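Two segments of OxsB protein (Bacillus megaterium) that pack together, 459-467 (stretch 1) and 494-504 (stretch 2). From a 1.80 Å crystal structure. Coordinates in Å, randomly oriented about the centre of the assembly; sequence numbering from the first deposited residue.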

# COMPACT_ATOMS: atom_id res chain seq x y z
N LEU A 459 -13.26 -17.76 1.22
CA LEU A 459 -13.42 -17.13 2.54
C LEU A 459 -13.56 -18.19 3.62
O LEU A 459 -13.05 -18.02 4.74
N ARG A 460 -14.25 -19.28 3.31
CA ARG A 460 -14.40 -20.40 4.23
C ARG A 460 -13.04 -20.99 4.60
O ARG A 460 -12.75 -21.23 5.78
N LEU A 461 -12.19 -21.24 3.60
CA LEU A 461 -10.89 -21.85 3.85
C LEU A 461 -9.98 -20.94 4.67
O LEU A 461 -9.34 -21.39 5.63
N VAL A 462 -9.89 -19.66 4.30
CA VAL A 462 -8.98 -18.77 5.02
C VAL A 462 -9.48 -18.52 6.44
O VAL A 462 -8.69 -18.54 7.39
N SER A 463 -10.78 -18.29 6.60
CA SER A 463 -11.29 -18.02 7.95
C SER A 463 -11.16 -19.25 8.85
O SER A 463 -10.85 -19.10 10.05
N ALA A 464 -11.32 -20.46 8.30
CA ALA A 464 -11.16 -21.66 9.11
C ALA A 464 -9.75 -21.80 9.67
O ALA A 464 -9.56 -22.48 10.68
N LEU A 465 -8.75 -21.18 9.03
CA LEU A 465 -7.39 -21.22 9.56
C LEU A 465 -7.13 -20.17 10.63
O LEU A 465 -6.00 -20.07 11.11
N GLY A 466 -8.14 -19.39 11.02
CA GLY A 466 -7.95 -18.39 12.07
C GLY A 466 -7.40 -17.06 11.60
O GLY A 466 -7.05 -16.21 12.44
N ILE A 467 -7.28 -16.86 10.30
CA ILE A 467 -6.84 -15.59 9.74
C ILE A 467 -8.03 -14.65 9.74
O ILE A 467 -9.16 -15.06 9.48
N GLU A 494 -25.27 -11.66 2.29
CA GLU A 494 -26.05 -12.19 3.40
C GLU A 494 -25.75 -13.65 3.71
O GLU A 494 -26.30 -14.18 4.68
N ARG A 495 -24.90 -14.32 2.93
CA ARG A 495 -24.62 -15.73 3.19
C ARG A 495 -23.92 -15.89 4.54
O ARG A 495 -22.99 -15.15 4.86
N THR A 496 -24.39 -16.87 5.32
CA THR A 496 -23.81 -17.17 6.62
C THR A 496 -23.04 -18.49 6.63
O THR A 496 -22.61 -18.95 7.69
N ASP A 497 -22.84 -19.10 5.46
CA ASP A 497 -22.08 -20.34 5.38
C ASP A 497 -20.68 -20.12 4.82
O ASP A 497 -20.06 -21.06 4.31
N ALA A 498 -20.17 -18.89 4.91
CA ALA A 498 -18.84 -18.57 4.41
C ALA A 498 -17.83 -18.38 5.53
O ALA A 498 -16.75 -18.96 5.50
N LEU A 499 -18.17 -17.59 6.55
CA LEU A 499 -17.19 -17.27 7.58
C LEU A 499 -17.16 -18.36 8.64
O LEU A 499 -18.17 -18.64 9.29
N MET A 500 -15.99 -18.98 8.80
CA MET A 500 -15.79 -20.08 9.74
C MET A 500 -15.04 -19.58 10.97
O MET A 500 -14.18 -18.70 10.89
N LYS A 501 -15.37 -20.18 12.12
CA LYS A 501 -14.54 -20.02 13.29
C LYS A 501 -13.20 -20.68 13.04
O LYS A 501 -13.08 -21.56 12.19
N PRO A 502 -12.16 -20.27 13.78
CA PRO A 502 -10.89 -21.01 13.72
C PRO A 502 -11.13 -22.46 14.09
O PRO A 502 -11.67 -22.76 15.16
N ILE A 503 -10.73 -23.37 13.21
CA ILE A 503 -11.02 -24.78 13.36
C ILE A 503 -9.78 -25.47 13.92
O ILE A 503 -8.68 -25.28 13.40
N ASP A 504 -9.96 -26.24 14.99
CA ASP A 504 -8.85 -27.04 15.51
C ASP A 504 -8.57 -28.16 14.52
O ASP A 504 -9.40 -29.06 14.36

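Arg-460 makes the main charged contact. Its side chain starts sideways (chi1 t, chi2 t, chi3 m), but its end reaches the second stretch. Arg-460 NE and Arg-460 NH2 both donate to Asp-497 O, each at 2.9 Å, so the carbonyl lies at the guanidinium edge. Arg-460 NH2 also forms a salt bridge with Asp-497 OD2 at 3.4 Å. That carboxylate is shared: Arg-495 NH2 bonds the same OD2 at 2.7 Å, and Arg-495 NE bonds Asp-497 OD1 at 2.9 Å. The acid thus offsets two like charges, with Arg-460 NH2 and Arg-495 NH2 4.1 Å apart.

Ser-463 points toward the second stretch in rotamer p. Ser-463 OG donates to Leu-459 O (2.7 Å) and accepts from Met-500 N (2.8 Å). Further along, Ile-503 N donates to Ala-464 O at 2.9 Å. Water 1 donates to Ile-503 O (2.9 Å) and weakly to Ala-464 O (3.5 Å), linking the two stretches.

Apolar packing fills in around these bonds. The CA-to-CB bond of Met-500 (m, m) points toward the first stretch; Met-500 CG lies 3.5 Å from Arg-460 CG. Ala-464 CB touches Met-500 CB at 3.9 Å and the CD1 of Ile-503 (rotamer m, t) at 3.7 Å. Leu-459 points toward the second stretch, while Leu-499 starts away although its end comes nearer; both are m, t, and Leu-459 CB meets Leu-499 CD2 at 4.5 Å. At the exposed end, Gly-466 CA sits 3.8 Å from Pro-502 CG.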

# COMPACT_ATOMS: atom_id res chain seq x y z
CB LEU A 459 -14.64 -16.21 2.55
CG LEU A 459 -14.63 -15.04 1.56
CD1 LEU A 459 -15.92 -14.20 1.71
CD2 LEU A 459 -13.37 -14.19 1.74
CB ARG A 460 -15.30 -21.44 3.56
CG ARG A 460 -15.87 -22.53 4.45
CD ARG A 460 -16.77 -23.48 3.64
NE ARG A 460 -18.04 -22.87 3.24
CZ ARG A 460 -18.80 -23.32 2.24
NH1 ARG A 460 -18.42 -24.37 1.52
NH2 ARG A 460 -19.93 -22.70 1.95
CB LEU A 461 -10.23 -22.22 2.51
CG LEU A 461 -10.97 -23.32 1.74
CD1 LEU A 461 -10.54 -23.37 0.26
CD2 LEU A 461 -10.74 -24.69 2.40
CB VAL A 462 -8.79 -17.44 4.26
CG1 VAL A 462 -7.91 -16.48 5.10
CG2 VAL A 462 -8.11 -17.70 2.89
CB SER A 463 -12.73 -17.52 7.89
OG SER A 463 -13.62 -18.48 7.34
CB ALA A 464 -11.53 -22.91 8.29
CB LEU A 465 -6.39 -21.04 8.42
CG LEU A 465 -6.48 -22.13 7.35
CD1 LEU A 465 -5.63 -21.76 6.14
CD2 LEU A 465 -6.03 -23.46 7.93
CB ILE A 467 -6.26 -15.83 8.33
CG1 ILE A 467 -4.94 -16.60 8.43
CG2 ILE A 467 -6.04 -14.52 7.58
CD1 ILE A 467 -4.44 -17.23 7.12
CB GLU A 494 -27.55 -12.00 3.10
CG GLU A 494 -27.99 -10.56 3.20
CD GLU A 494 -29.32 -10.28 2.54
OE1 GLU A 494 -30.19 -11.18 2.53
OE2 GLU A 494 -29.50 -9.15 2.02
CB ARG A 495 -23.78 -16.33 2.07
CG ARG A 495 -24.62 -16.55 0.81
CD ARG A 495 -23.86 -17.29 -0.24
NE ARG A 495 -23.54 -18.65 0.16
CZ ARG A 495 -23.10 -19.57 -0.69
NH1 ARG A 495 -22.96 -19.27 -1.97
NH2 ARG A 495 -22.81 -20.79 -0.26
CB THR A 496 -24.92 -17.18 7.69
OG1 THR A 496 -25.96 -18.10 7.31
CG2 THR A 496 -25.51 -15.79 7.84
CB ASP A 497 -22.83 -21.37 4.54
CG ASP A 497 -23.02 -20.92 3.11
OD1 ASP A 497 -22.99 -19.70 2.85
OD2 ASP A 497 -23.21 -21.79 2.23
CB ALA A 498 -18.89 -17.31 3.53
CB LEU A 499 -17.50 -15.90 8.20
CG LEU A 499 -17.62 -14.76 7.18
CD1 LEU A 499 -17.99 -13.44 7.85
CD2 LEU A 499 -16.33 -14.61 6.36
CB MET A 500 -14.99 -21.22 9.11
CG MET A 500 -15.63 -21.86 7.90
SD MET A 500 -17.13 -22.79 8.29
CE MET A 500 -18.34 -21.73 7.54
CB LYS A 501 -15.19 -20.67 14.51
CG LYS A 501 -16.51 -20.07 14.94
CD LYS A 501 -17.10 -20.90 16.07
CE LYS A 501 -18.26 -20.18 16.75
NZ LYS A 501 -18.92 -21.04 17.77
CB PRO A 502 -10.00 -20.30 14.75
CG PRO A 502 -10.57 -18.91 14.83
CD PRO A 502 -12.06 -19.08 14.64
CB ILE A 503 -11.45 -25.42 12.03
CG1 ILE A 503 -12.79 -24.84 11.57
CG2 ILE A 503 -11.55 -26.93 12.17
CD1 ILE A 503 -13.31 -25.42 10.27
CB ASP A 504 -9.18 -27.59 16.89
CG ASP A 504 -7.95 -28.12 17.62
OD1 ASP A 504 -7.04 -28.68 16.97
OD2 ASP A 504 -7.89 -27.98 18.87
O HOH W 1 -6.73 -23.27 12.57